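Long-range contacts in cystatin F (Homo sapiens, PDB 2CH9), which inhibits papain-like cysteine proteases such as papain and cathepsin L, more weakly than other cystatins do, and forms a disulfide-linked homodimer: residues G76-K81 and D89-Q94; F49-S54 and L99-S104; R35-K40 and S107-V112; P28-A33 and Y69-E74. All blocks are in the same frame, centred on the assembly; numbering follows the deposited sequence. Where two conformers were deposited one is given.

Contact 1 (G76-K81 and D89-Q94); sequences GRTTCK and DDCDFQ. With ZN (zinc ion), chain H.
Thr78 O takes the side-chain amide of Gln94, with NE2 3.0 Å away and standing well above the carbonyl plane, while the backbone on both sides of it makes two further bonds. Gln94 N bonds to Arg77 O at 3.0 Å, and Thr79 N to Asp92 O at 3.1 Å. These two backbone bonds flank a single beta bridge, Thr78 with Phe93, and tie Asp92-Gln94 to residues 77-79; the NE2 bond adds a side-chain link beside it. Gln94 bends at its second torsion (chi2 -76°), which turns CD back over Thr79, where it lies 3.8 Å from CG2. The Phe93 ring presents its edge to the carbonyl oxygens of Gly76 and Arg77, with CE1 3.4 Å from Gly76 O. Past the bridge the chain turns a corner and the Cys80-Cys91 disulfide (SG-SG 2.1 Å, chi3 -102°) closes the loop between the two cysteines covalently. Thr78 OG1 accepts from Cys80 N in an ST turn, and it also bonds to Leu50 O. On the outer side, both carboxylate oxygens of Asp92 hold a zinc ion, OD1 at 2.0 Å, with a water as another ligand. Residues 89-94 belong to the loop that joins strand 67-78 to strand 102-112; they lie against strand 67-78 of the cystatin sheet, beside strand 49-63, whose Phe49 and Phe51 pack on Arg77.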
loop_
_atom_site.group_PDB
_atom_site.type_symbol
_atom_site.label_atom_id
_atom_site.label_comp_id
_atom_site.label_asym_id
_atom_site.label_seq_id
_atom_site.Cartn_x
_atom_site.Cartn_y
_atom_site.Cartn_z
ATOM N N GLY A 76 17.463 -10.962 9.766
ATOM C CA GLY A 76 18.757 -11.623 9.828
ATOM C C GLY A 76 18.659 -13.097 10.162
ATOM O O GLY A 76 17.744 -13.524 10.877
ATOM N N ARG A 77 19.609 -13.878 9.647
ATOM C CA ARG A 77 19.639 -15.312 9.911
ATOM C C ARG A 77 19.991 -15.577 11.374
ATOM O O ARG A 77 20.924 -14.978 11.909
ATOM C CB ARG A 77 20.616 -16.023 8.975
ATOM C CG ARG A 77 20.550 -17.539 9.095
ATOM C CD ARG A 77 21.590 -18.251 8.246
ATOM N NE ARG A 77 21.191 -18.381 6.843
ATOM C CZ ARG A 77 21.931 -17.993 5.809
ATOM N NH1 ARG A 77 23.131 -17.453 6.000
ATOM N NH2 ARG A 77 21.480 -18.156 4.570
ATOM N N THR A 78 19.219 -16.454 12.019
ATOM C CA THR A 78 19.487 -16.875 13.395
ATOM C C THR A 78 20.187 -18.236 13.426
ATOM O O THR A 78 20.400 -18.864 12.386
ATOM C CB THR A 78 18.190 -16.969 14.243
ATOM O OG1 THR A 78 17.406 -18.083 13.803
ATOM C CG2 THR A 78 17.367 -15.706 14.143
ATOM N N THR A 79 20.528 -18.692 14.630
ATOM C CA THR A 79 21.187 -19.983 14.818
ATOM C C THR A 79 20.175 -21.113 15.068
ATOM O O THR A 79 20.560 -22.237 15.402
ATOM C CB THR A 79 22.185 -19.944 16.004
ATOM O OG1 THR A 79 21.479 -19.623 17.207
ATOM C CG2 THR A 79 23.282 -18.915 15.770
ATOM N N CYS A 80 18.887 -20.804 14.919
ATOM C CA CYS A 80 17.829 -21.782 15.116
ATOM C C CYS A 80 17.453 -22.412 13.807
ATOM O O CYS A 80 17.100 -21.719 12.861
ATOM C CB CYS A 80 16.575 -21.126 15.664
ATOM S SG CYS A 80 16.574 -20.656 17.386
ATOM N N LYS A 81 17.494 -23.737 13.770
ATOM C CA LYS A 81 17.111 -24.479 12.575
ATOM C C LYS A 81 15.603 -24.416 12.322
ATOM O O LYS A 81 14.790 -24.376 13.261
ATOM C CB LYS A 81 17.613 -25.924 12.650
ATOM C CG LYS A 81 19.096 -26.055 12.330
ATOM C CD LYS A 81 19.467 -27.493 12.040
ATOM C CE LYS A 81 20.945 -27.619 11.722
ATOM N NZ LYS A 81 21.274 -28.943 11.098
ATOM N N ASP A 89 11.381 -15.627 19.553
ATOM C CA ASP A 89 11.749 -14.826 20.723
ATOM C C ASP A 89 13.001 -15.349 21.420
ATOM O O ASP A 89 13.741 -14.573 22.023
ATOM C CB ASP A 89 10.599 -14.757 21.728
ATOM C CG ASP A 89 9.454 -13.871 21.254
ATOM O OD1 ASP A 89 9.668 -12.984 20.396
ATOM O OD2 ASP A 89 8.331 -14.054 21.764
ATOM N N ASP A 90 13.239 -16.659 21.332
ATOM C CA ASP A 90 14.405 -17.276 21.970
ATOM C C ASP A 90 15.566 -17.580 21.013
ATOM O O ASP A 90 16.550 -18.195 21.411
ATOM C CB ASP A 90 13.993 -18.532 22.734
ATOM C CG ASP A 90 13.111 -18.228 23.928
ATOM O OD1 ASP A 90 13.303 -17.186 24.598
ATOM O OD2 ASP A 90 12.217 -19.048 24.205
ATOM N N CYS A 91 15.462 -17.126 19.767
ATOM C CA CYS A 91 16.549 -17.302 18.796
ATOM C C CYS A 91 17.445 -16.074 18.728
ATOM O O CYS A 91 16.959 -14.952 18.660
ATOM C CB CYS A 91 15.993 -17.634 17.407
ATOM S SG CYS A 91 15.103 -19.224 17.377
ATOM N N ASP A 92 18.756 -16.299 18.766
ATOM C CA ASP A 92 19.740 -15.220 18.611
ATOM C C ASP A 92 20.338 -15.256 17.193
ATOM O O ASP A 92 20.287 -16.283 16.516
ATOM C CB ASP A 92 20.842 -15.329 19.683
ATOM C CG ASP A 92 20.323 -15.085 21.121
ATOM O OD1 ASP A 92 19.556 -14.127 21.379
ATOM O OD2 ASP A 92 20.718 -15.848 22.027
ATOM N N PHE A 93 20.901 -14.138 16.743
ATOM C CA PHE A 93 21.447 -14.071 15.385
ATOM C C PHE A 93 22.781 -14.809 15.223
ATOM O O PHE A 93 23.549 -14.948 16.179
ATOM C CB PHE A 93 21.555 -12.621 14.900
ATOM C CG PHE A 93 20.229 -11.928 14.776
ATOM C CD1 PHE A 93 19.379 -12.209 13.715
ATOM C CD2 PHE A 93 19.827 -10.996 15.726
ATOM C CE1 PHE A 93 18.146 -11.569 13.602
ATOM C CE2 PHE A 93 18.595 -10.356 15.623
ATOM C CZ PHE A 93 17.755 -10.645 14.566
ATOM N N GLN A 94 23.036 -15.284 14.004
ATOM C CA GLN A 94 24.286 -15.955 13.653
ATOM C C GLN A 94 25.502 -15.124 14.034
ATOM O O GLN A 94 25.541 -13.916 13.787
ATOM C CB GLN A 94 24.329 -16.253 12.155
ATOM C CG GLN A 94 23.457 -17.413 11.711
ATOM C CD GLN A 94 24.039 -18.778 12.061
ATOM O OE1 GLN A 94 25.232 -18.909 12.349
ATOM N NE2 GLN A 94 23.193 -19.803 12.026
HETATM ZN ZN ZN H . 19.812 -14.605 23.321
HETATM O O HOH W 1 17.751 -13.897 22.977
#

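Contact 2 (F49-S54 and L99-S104); sequences FLFKES and LKQTLS
Strand 49-63 of the cystatin sheet meets the start of strand 102-112 and the loop leading into it, the two lying on either side of strand 67-78, and Phe51 makes the main contact. Its ring corner CE2 touches Leu103 CD1 at 3.5 Å, the two side chains crossing at about a right angle. The same CE2 lies 3.8 Å from the backbone oxygen Gln101 O, and CZ is 4.0 Å from Gln101 OE1. Gln101 gets there with CG anti to its backbone N (chi1 175°) and an extended chain beyond, its amide plane turned 53° from the ring. In the antiparallel sheet the intervening strand places Arg77 against Gln101, and the helix 28-44 adds Phe41, whose ring meets that of Phe51. Farther toward the loop, Phe49 CE2 makes a looser contact with Leu99 CD1 at 4.5 Å; Leu99 also touches an N-acetylglucosamine. At the other end Ser54 OG comes no closer than 4.5 Å to Thr102 CG2, while Leu103 packs on Leu11 of the second subunit.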
loop_
_atom_site.group_PDB
_atom_site.type_symbol
_atom_site.label_atom_id
_atom_site.label_comp_id
_atom_site.label_asym_id
_atom_site.label_seq_id
_atom_site.Cartn_x
_atom_site.Cartn_y
_atom_site.Cartn_z
ATOM N N PHE A 49 18.089 -22.316 8.283
ATOM C CA PHE A 49 17.855 -21.590 9.532
ATOM C C PHE A 49 16.663 -20.637 9.451
ATOM O O PHE A 49 16.299 -20.163 8.369
ATOM C CB PHE A 49 19.103 -20.805 9.944
ATOM C CG PHE A 49 20.289 -21.669 10.278
ATOM C CD1 PHE A 49 20.358 -22.343 11.493
ATOM C CD2 PHE A 49 21.343 -21.798 9.379
ATOM C CE1 PHE A 49 21.456 -23.142 11.808
ATOM C CE2 PHE A 49 22.451 -22.601 9.690
ATOM C CZ PHE A 49 22.504 -23.272 10.904
ATOM N N LEU A 50 16.063 -20.358 10.604
ATOM C CA LEU A 50 15.028 -19.335 10.693
ATOM C C LEU A 50 15.654 -17.930 10.693
ATOM O O LEU A 50 16.737 -17.711 11.246
ATOM C CB LEU A 50 14.177 -19.508 11.961
ATOM C CG LEU A 50 13.301 -20.735 12.203
ATOM C CD1 LEU A 50 12.758 -20.673 13.628
ATOM C CD2 LEU A 50 12.165 -20.830 11.191
ATOM N N PHE A 51 14.956 -16.983 10.081
ATOM C CA PHE A 51 15.347 -15.581 10.147
ATOM C C PHE A 51 14.505 -14.880 11.198
ATOM O O PHE A 51 13.444 -15.371 11.562
ATOM C CB PHE A 51 15.174 -14.916 8.786
ATOM C CG PHE A 51 16.292 -15.203 7.821
ATOM C CD1 PHE A 51 16.534 -16.499 7.370
ATOM C CD2 PHE A 51 17.095 -14.168 7.342
ATOM C CE1 PHE A 51 17.572 -16.764 6.464
ATOM C CE2 PHE A 51 18.134 -14.419 6.441
ATOM C CZ PHE A 51 18.372 -15.719 5.999
ATOM N N LYS A 52 14.975 -13.727 11.668
ATOM C CA LYS A 52 14.268 -12.940 12.672
ATOM C C LYS A 52 14.411 -11.453 12.342
ATOM O O LYS A 52 15.455 -11.012 11.827
ATOM C CB LYS A 52 14.848 -13.249 14.060
ATOM C CG LYS A 52 14.203 -12.548 15.250
ATOM C CD LYS A 52 14.901 -12.958 16.538
ATOM C CE LYS A 52 14.288 -12.298 17.750
ATOM N NZ LYS A 52 15.004 -12.677 19.011
ATOM N N GLU A 53 13.367 -10.676 12.615
ATOM C CA GLU A 53 13.448 -9.236 12.388
ATOM C C GLU A 53 14.601 -8.676 13.236
ATOM O O GLU A 53 14.733 -9.010 14.422
ATOM C CB GLU A 53 12.103 -8.563 12.689
ATOM C CG GLU A 53 11.721 -8.426 14.183
ATOM C CD GLU A 53 11.206 -9.708 14.833
ATOM O OE1 GLU A 53 11.112 -10.777 14.185
ATOM O OE2 GLU A 53 10.897 -9.643 16.035
ATOM N N SER A 54 15.465 -7.870 12.617
ATOM C CA SER A 54 16.614 -7.320 13.335
ATOM C C SER A 54 16.524 -5.815 13.564
ATOM O O SER A 54 17.090 -5.311 14.525
ATOM C CB SER A 54 17.943 -7.698 12.660
ATOM O OG SER A 54 18.085 -7.103 11.381
ATOM N N LEU A 99 27.923 -17.495 8.032
ATOM C CA LEU A 99 26.496 -17.780 8.123
ATOM C C LEU A 99 25.654 -16.526 8.367
ATOM O O LEU A 99 24.430 -16.568 8.248
ATOM C CB LEU A 99 26.223 -18.867 9.176
ATOM C CG LEU A 99 26.804 -20.261 8.891
ATOM C CD1 LEU A 99 26.667 -21.175 10.103
ATOM C CD2 LEU A 99 26.174 -20.904 7.652
ATOM N N LYS A 100 26.314 -15.417 8.704
ATOM C CA LYS A 100 25.646 -14.119 8.826
ATOM C C LYS A 100 25.029 -13.703 7.494
ATOM O O LYS A 100 25.727 -13.609 6.482
ATOM C CB LYS A 100 26.630 -13.032 9.270
ATOM C CG LYS A 100 26.751 -12.813 10.772
ATOM C CD LYS A 100 27.047 -11.333 11.066
ATOM C CE LYS A 100 27.528 -11.102 12.501
ATOM N NZ LYS A 100 28.969 -11.458 12.706
ATOM N N GLN A 101 23.719 -13.468 7.499
ATOM C CA GLN A 101 23.018 -12.945 6.327
ATOM C C GLN A 101 21.893 -12.007 6.743
ATOM O O GLN A 101 21.057 -12.360 7.582
ATOM C CB GLN A 101 22.478 -14.073 5.443
ATOM C CG GLN A 101 21.639 -13.569 4.278
ATOM C CD GLN A 101 21.571 -14.538 3.116
ATOM O OE1 GLN A 101 20.482 -14.917 2.673
ATOM N NE2 GLN A 101 22.734 -14.940 2.607
ATOM N N THR A 102 21.888 -10.815 6.153
ATOM C CA THR A 102 20.850 -9.833 6.411
ATOM C C THR A 102 20.152 -9.445 5.116
ATOM O O THR A 102 20.784 -9.346 4.063
ATOM C CB THR A 102 21.418 -8.580 7.115
ATOM O OG1 THR A 102 22.119 -8.975 8.297
ATOM C CG2 THR A 102 20.309 -7.616 7.524
ATOM N N LEU A 103 18.841 -9.244 5.204
ATOM C CA LEU A 103 18.058 -8.726 4.090
ATOM C C LEU A 103 17.313 -7.474 4.496
ATOM O O LEU A 103 16.891 -7.344 5.649
ATOM C CB LEU A 103 17.045 -9.760 3.595
ATOM C CG LEU A 103 17.582 -10.978 2.838
ATOM C CD1 LEU A 103 17.831 -12.130 3.807
ATOM C CD2 LEU A 103 16.610 -11.399 1.755
ATOM N N SER A 104 17.159 -6.564 3.538
ATOM C CA SER A 104 16.282 -5.412 3.674
ATOM C C SER A 104 14.958 -5.728 3.007
ATOM O O SER A 104 14.914 -6.035 1.808
ATOM C CB SER A 104 16.883 -4.168 3.006
ATOM O OG SER A 104 18.111 -3.790 3.604
#

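Contact 3 (R35-K40 and S107-V112); sequences RYSVEK and SEVWVV. With NAG (2-acetamido-2-deoxy-beta-D-glucopyranose), chain B.
The polar part of this contact is one hydroxyl pair: Ser107 OG donates to Ser37 OG across 2.8 Å. Ser37 OG is also bonded to Ala33 O, one turn earlier in the helix, so this buried hydroxyl has two partners. Ser107 turns its OG between the backbone N and the carbonyl carbon (chi1 72°), the rotamer from which the oxygen meets the helix. Next to the pair, a methyl group comes in closely, Val109 CG2 lying 3.2 Å from Ser37 OG. In the cystatin fold a five-stranded antiparallel sheet wraps round the long helix 28-44; here segments 35-40 and 107-112 cross at 113°, their axes 8.8 Å apart at closest approach. The apolar part belongs to Tyr36. Its CD2 meets Val109 CG1 at 3.9 Å, and its CE2, farther along the same side of the ring, meets Val111 CG2 at 4.2 Å; both valines cross the tyrosine at about a right angle. The ring of Phe118, from the adjoining strand 117-126, stacks on Tyr36. A third kind of interaction lies at the C-terminal end of the helical segment, where Lys40 reaches a sugar rather than the strand: NZ donates to O7 of an N-acetylglucosamine at 3.0 Å, and CD and CE of the same lysine each lie 3.4 Å from that oxygen.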
loop_
_atom_site.group_PDB
_atom_site.type_symbol
_atom_site.label_atom_id
_atom_site.label_comp_id
_atom_site.label_asym_id
_atom_site.label_seq_id
_atom_site.Cartn_x
_atom_site.Cartn_y
_atom_site.Cartn_z
ATOM N N ARG A 35 7.289 -9.046 13.225
ATOM C CA ARG A 35 7.369 -10.489 13.492
ATOM C C ARG A 35 6.555 -11.300 12.486
ATOM O O ARG A 35 7.030 -12.321 11.975
ATOM C CB ARG A 35 6.932 -10.819 14.933
ATOM C CG ARG A 35 6.898 -12.316 15.276
ATOM C CD ARG A 35 8.256 -13.033 15.037
ATOM N NE ARG A 35 9.348 -12.421 15.789
ATOM C CZ ARG A 35 9.599 -12.629 17.083
ATOM N NH1 ARG A 35 8.849 -13.455 17.804
ATOM N NH2 ARG A 35 10.613 -11.995 17.659
ATOM N N TYR A 36 5.328 -10.869 12.202
ATOM C CA TYR A 36 4.553 -11.529 11.144
ATOM C C TYR A 36 5.293 -11.559 9.806
ATOM O O TYR A 36 5.274 -12.571 9.092
ATOM C CB TYR A 36 3.206 -10.867 10.955
ATOM C CG TYR A 36 2.283 -11.062 12.109
ATOM C CD1 TYR A 36 2.182 -12.300 12.751
ATOM C CD2 TYR A 36 1.462 -10.024 12.539
ATOM C CE1 TYR A 36 1.298 -12.477 13.824
ATOM C CE2 TYR A 36 0.590 -10.187 13.604
ATOM C CZ TYR A 36 0.508 -11.409 14.232
ATOM O OH TYR A 36 -0.368 -11.555 15.272
ATOM N N SER A 37 5.953 -10.447 9.479
ATOM C CA SER A 37 6.667 -10.315 8.204
ATOM C C SER A 37 7.765 -11.360 8.071
ATOM O O SER A 37 7.865 -12.050 7.045
ATOM C CB SER A 37 7.270 -8.919 8.081
ATOM O OG SER A 37 6.241 -7.966 8.100
ATOM N N VAL A 38 8.582 -11.493 9.118
ATOM C CA VAL A 38 9.692 -12.439 9.057
ATOM C C VAL A 38 9.222 -13.895 9.099
ATOM O O VAL A 38 9.860 -14.779 8.522
ATOM C CB VAL A 38 10.787 -12.136 10.081
ATOM C CG1 VAL A 38 10.375 -12.580 11.503
ATOM C CG2 VAL A 38 12.098 -12.779 9.617
ATOM N N GLU A 39 8.077 -14.121 9.739
ATOM C CA GLU A 39 7.435 -15.428 9.736
ATOM C C GLU A 39 6.878 -15.788 8.355
ATOM O O GLU A 39 6.961 -16.940 7.940
ATOM C CB GLU A 39 6.348 -15.497 10.819
ATOM C CG GLU A 39 6.918 -15.417 12.228
ATOM C CD GLU A 39 5.862 -15.517 13.303
ATOM O OE1 GLU A 39 4.677 -15.219 13.019
ATOM O OE2 GLU A 39 6.219 -15.899 14.439
ATOM N N LYS A 40 6.332 -14.799 7.643
ATOM C CA LYS A 40 5.963 -14.972 6.234
ATOM C C LYS A 40 7.209 -15.314 5.415
ATOM O O LYS A 40 7.157 -16.199 4.567
ATOM C CB LYS A 40 5.276 -13.724 5.675
ATOM C CG LYS A 40 4.911 -13.783 4.192
ATOM C CD LYS A 40 3.667 -14.626 3.988
ATOM C CE LYS A 40 3.079 -14.431 2.598
ATOM N NZ LYS A 40 1.629 -14.825 2.620
ATOM N N SER A 107 7.425 -4.652 3.820
ATOM C CA SER A 107 6.238 -5.450 3.986
ATOM C C SER A 107 4.976 -4.632 4.252
ATOM O O SER A 107 5.031 -3.495 4.756
ATOM C CB SER A 107 6.430 -6.477 5.105
ATOM O OG SER A 107 6.427 -5.835 6.360
ATOM N N GLU A 108 3.842 -5.230 3.894
ATOM C CA GLU A 108 2.536 -4.753 4.330
ATOM C C GLU A 108 1.899 -5.890 5.094
ATOM O O GLU A 108 1.931 -7.044 4.649
ATOM C CB GLU A 108 1.691 -4.308 3.142
ATOM C CG GLU A 108 2.227 -3.020 2.537
ATOM C CD GLU A 108 1.579 -2.593 1.241
ATOM O OE1 GLU A 108 0.645 -3.268 0.724
ATOM O OE2 GLU A 108 2.026 -1.550 0.721
ATOM N N VAL A 109 1.356 -5.561 6.262
ATOM C CA VAL A 109 0.811 -6.532 7.190
ATOM C C VAL A 109 -0.534 -5.984 7.638
ATOM O O VAL A 109 -0.616 -4.853 8.157
ATOM C CB VAL A 109 1.710 -6.660 8.447
ATOM C CG1 VAL A 109 1.100 -7.614 9.451
ATOM C CG2 VAL A 109 3.133 -7.088 8.071
ATOM N N TRP A 110 -1.585 -6.768 7.432
ATOM C CA TRP A 110 -2.936 -6.359 7.800
ATOM C C TRP A 110 -3.359 -7.121 9.045
ATOM O O TRP A 110 -3.359 -8.359 9.048
ATOM C CB TRP A 110 -3.911 -6.630 6.646
ATOM C CG TRP A 110 -5.325 -6.133 6.890
ATOM C CD1 TRP A 110 -5.711 -4.874 7.299
ATOM C CD2 TRP A 110 -6.533 -6.880 6.716
ATOM N NE1 TRP A 110 -7.078 -4.806 7.393
ATOM C CE2 TRP A 110 -7.611 -6.019 7.041
ATOM C CE3 TRP A 110 -6.812 -8.187 6.302
ATOM C CZ2 TRP A 110 -8.948 -6.433 6.978
ATOM C CZ3 TRP A 110 -8.133 -8.596 6.244
ATOM C CH2 TRP A 110 -9.188 -7.716 6.579
ATOM N N VAL A 111 -3.687 -6.395 10.109
ATOM C CA VAL A 111 -4.022 -7.034 11.383
ATOM C C VAL A 111 -5.407 -6.590 11.828
ATOM O O VAL A 111 -5.694 -5.387 11.875
ATOM C CB VAL A 111 -2.974 -6.723 12.480
ATOM C CG1 VAL A 111 -3.261 -7.509 13.762
ATOM C CG2 VAL A 111 -1.568 -7.025 11.967
ATOM N N VAL A 112 -6.272 -7.562 12.105
ATOM C CA VAL A 112 -7.588 -7.274 12.664
ATOM C C VAL A 112 -7.719 -7.963 14.037
ATOM O O VAL A 112 -8.220 -9.088 14.126
ATOM C CB VAL A 112 -8.742 -7.667 11.709
ATOM C CG1 VAL A 112 -10.042 -7.053 12.185
ATOM C CG2 VAL A 112 -8.452 -7.190 10.289
HETATM C C1 NAG B . 3.447 -21.106 3.494
HETATM C C2 NAG B . 2.208 -20.474 2.852
HETATM C C3 NAG B . 1.304 -21.564 2.271
HETATM C C4 NAG B . 2.082 -22.472 1.323
HETATM C C5 NAG B . 3.459 -22.891 1.838
HETATM C C6 NAG B . 4.176 -23.104 0.524
HETATM C C7 NAG B . 1.521 -18.317 3.845
HETATM C C8 NAG B . 0.450 -17.650 4.666
HETATM N N2 NAG B . 1.465 -19.650 3.799
HETATM O O3 NAG B . 0.273 -20.962 1.522
HETATM O O4 NAG B . 1.319 -23.601 0.915
HETATM O O5 NAG B . 4.153 -21.846 2.511
HETATM O O6 NAG B . 4.996 -24.240 0.397
HETATM O O7 NAG B . 2.378 -17.648 3.265
#

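Contact 4 (P28-A33 and Y69-E74); sequences PGVLQA and YMLEVE
Tyr69 packs against Gly29, Val30 and Ala33 at the start of the cystatin helix 28-44, which lies in the concave side of the antiparallel sheet; segments 28-33 and 69-74 run 70° apart, with axes 9.4 Å apart at closest approach. Followed outward, the tyrosine first meets Ala33: its CB is 3.9 Å from Ala33 CB, and that methyl lies 3.6 Å from Tyr69 CD2, with CG nearly as close. CD1 and CE1, on the other side of the ring from CD2, lie near Val30 CG2, with CE1 also 3.9 Å from Val30 N. At CZ the ring lies beneath Gly29 O, which stands over one face and toward the rim. The hydroxyl OH ends against Gly29 CA at 3.5 Å, a close approach to a residue that carries no side chain. Two residues on, Leu71 is the second side chain of the strand to reach the helix. Its two methyls have different partners there: CD1 lies against Ala33, 3.8 Å from CB, and CD2 meets Val30 CG1 at 3.9 Å.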
loop_
_atom_site.group_PDB
_atom_site.type_symbol
_atom_site.label_atom_id
_atom_site.label_comp_id
_atom_site.label_asym_id
_atom_site.label_seq_id
_atom_site.Cartn_x
_atom_site.Cartn_y
_atom_site.Cartn_z
ATOM N N PRO A 28 4.221 -1.328 19.966
ATOM C CA PRO A 28 4.013 -2.767 20.120
ATOM C C PRO A 28 3.324 -3.410 18.907
ATOM O O PRO A 28 3.707 -4.504 18.515
ATOM C CB PRO A 28 3.166 -2.870 21.397
ATOM C CG PRO A 28 3.490 -1.613 22.171
ATOM C CD PRO A 28 3.682 -0.559 21.111
ATOM N N GLY A 29 2.360 -2.719 18.297
ATOM C CA GLY A 29 1.720 -3.201 17.071
ATOM C C GLY A 29 2.683 -3.299 15.893
ATOM O O GLY A 29 2.651 -4.275 15.121
ATOM N N VAL A 30 3.534 -2.287 15.734
ATOM C CA VAL A 30 4.583 -2.332 14.714
ATOM C C VAL A 30 5.513 -3.516 14.946
ATOM O O VAL A 30 5.889 -4.187 14.000
ATOM C CB VAL A 30 5.437 -1.061 14.680
ATOM C CG1 VAL A 30 6.641 -1.253 13.749
ATOM C CG2 VAL A 30 4.608 0.123 14.214
ATOM N N LEU A 31 5.885 -3.755 16.206
ATOM C CA LEU A 31 6.801 -4.833 16.535
ATOM C C LEU A 31 6.207 -6.199 16.188
ATOM O O LEU A 31 6.910 -7.065 15.654
ATOM C CB LEU A 31 7.213 -4.781 18.009
ATOM C CG LEU A 31 7.975 -3.519 18.432
ATOM C CD1 LEU A 31 8.052 -3.448 19.941
ATOM C CD2 LEU A 31 9.371 -3.450 17.828
ATOM N N GLN A 32 4.917 -6.377 16.476
ATOM C CA GLN A 32 4.222 -7.618 16.156
ATOM C C GLN A 32 4.079 -7.778 14.643
ATOM O O GLN A 32 4.191 -8.877 14.124
ATOM C CB GLN A 32 2.857 -7.683 16.842
ATOM C CG GLN A 32 2.093 -8.984 16.599
ATOM C CD GLN A 32 2.856 -10.237 17.081
ATOM O OE1 GLN A 32 3.005 -10.459 18.289
ATOM N NE2 GLN A 32 3.332 -11.057 16.134
ATOM N N ALA A 33 3.853 -6.675 13.931
ATOM C CA ALA A 33 3.728 -6.734 12.474
ATOM C C ALA A 33 5.050 -7.154 11.809
ATOM O O ALA A 33 5.056 -7.938 10.851
ATOM C CB ALA A 33 3.212 -5.394 11.921
ATOM N N TYR A 69 -0.090 -2.213 8.314
ATOM C CA TYR A 69 1.254 -1.681 8.542
ATOM C C TYR A 69 2.039 -1.695 7.263
ATOM O O TYR A 69 1.976 -2.653 6.495
ATOM C CB TYR A 69 1.979 -2.479 9.614
ATOM C CG TYR A 69 1.316 -2.365 10.957
ATOM C CD1 TYR A 69 1.588 -1.286 11.805
ATOM C CD2 TYR A 69 0.375 -3.304 11.368
ATOM C CE1 TYR A 69 0.958 -1.177 13.034
ATOM C CE2 TYR A 69 -0.258 -3.193 12.595
ATOM C CZ TYR A 69 0.037 -2.139 13.417
ATOM O OH TYR A 69 -0.590 -2.061 14.632
ATOM N N MET A 70 2.729 -0.600 6.981
ATOM C CA MET A 70 3.673 -0.578 5.871
ATOM C C MET A 70 5.034 -0.419 6.527
ATOM O O MET A 70 5.283 0.604 7.171
ATOM C CB MET A 70 3.373 0.588 4.920
ATOM C CG MET A 70 1.962 0.546 4.385
ATOM S SD MET A 70 1.519 2.018 3.474
ATOM C CE MET A 70 0.005 1.447 2.688
ATOM N N LEU A 71 5.899 -1.420 6.374
ATOM C CA LEU A 71 7.122 -1.500 7.170
ATOM C C LEU A 71 8.365 -1.625 6.318
ATOM O O LEU A 71 8.367 -2.303 5.294
ATOM C CB LEU A 71 7.084 -2.687 8.134
ATOM C CG LEU A 71 5.914 -2.875 9.091
ATOM C CD1 LEU A 71 6.181 -4.105 9.923
ATOM C CD2 LEU A 71 5.709 -1.650 10.009
ATOM N N GLU A 72 9.416 -0.941 6.763
ATOM C CA GLU A 72 10.763 -1.140 6.274
ATOM C C GLU A 72 11.498 -1.834 7.424
ATOM O O GLU A 72 11.755 -1.236 8.464
ATOM C CB GLU A 72 11.413 0.203 5.933
ATOM C CG GLU A 72 12.758 0.106 5.267
ATOM C CD GLU A 72 13.360 1.479 4.999
ATOM O OE1 GLU A 72 13.808 2.154 5.968
ATOM O OE2 GLU A 72 13.394 1.898 3.820
ATOM N N VAL A 73 11.826 -3.100 7.218
ATOM C CA VAL A 73 12.302 -3.968 8.292
ATOM C C VAL A 73 13.528 -4.758 7.804
ATOM O O VAL A 73 13.540 -5.252 6.677
ATOM C CB VAL A 73 11.157 -4.909 8.796
ATOM C CG1 VAL A 73 10.371 -5.502 7.633
ATOM C CG2 VAL A 73 11.686 -6.003 9.725
ATOM N N GLU A 74 14.579 -4.809 8.612
ATOM C CA GLU A 74 15.713 -5.662 8.314
ATOM C C GLU A 74 15.521 -7.011 9.005
ATOM O O GLU A 74 15.047 -7.071 10.138
ATOM C CB GLU A 74 17.027 -5.007 8.738
ATOM C CG GLU A 74 17.483 -3.890 7.795
ATOM C CD GLU A 74 18.596 -3.039 8.376
ATOM O OE1 GLU A 74 19.368 -3.537 9.231
ATOM O OE2 GLU A 74 18.710 -1.859 7.976
#

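Contacts 3 and 4 are two parts of one helix-sheet interface, with centres about 7 Å apart: both use helix 28-44, and their strands are paired, Tyr69 N lying 2.7 Å from Val109 O. Contacts 1 and 2, centres about 8 Å apart, sit at the other end of the sheet, where Arg77 NH1 approaches Leu99 O to 2.7 Å. Arg35 joins the two regions, with NH1 in a salt bridge to Asp89 OD1 of contact 1 (2.8 Å) and NH2 in another to Glu53 OE2 of contact 2 (2.9 Å). All four lie away from the reactive site Gly18 and the secondary protease-contact motif Gln62-Gly66. Contacts 2, 3 and 4 also touch the second subunit.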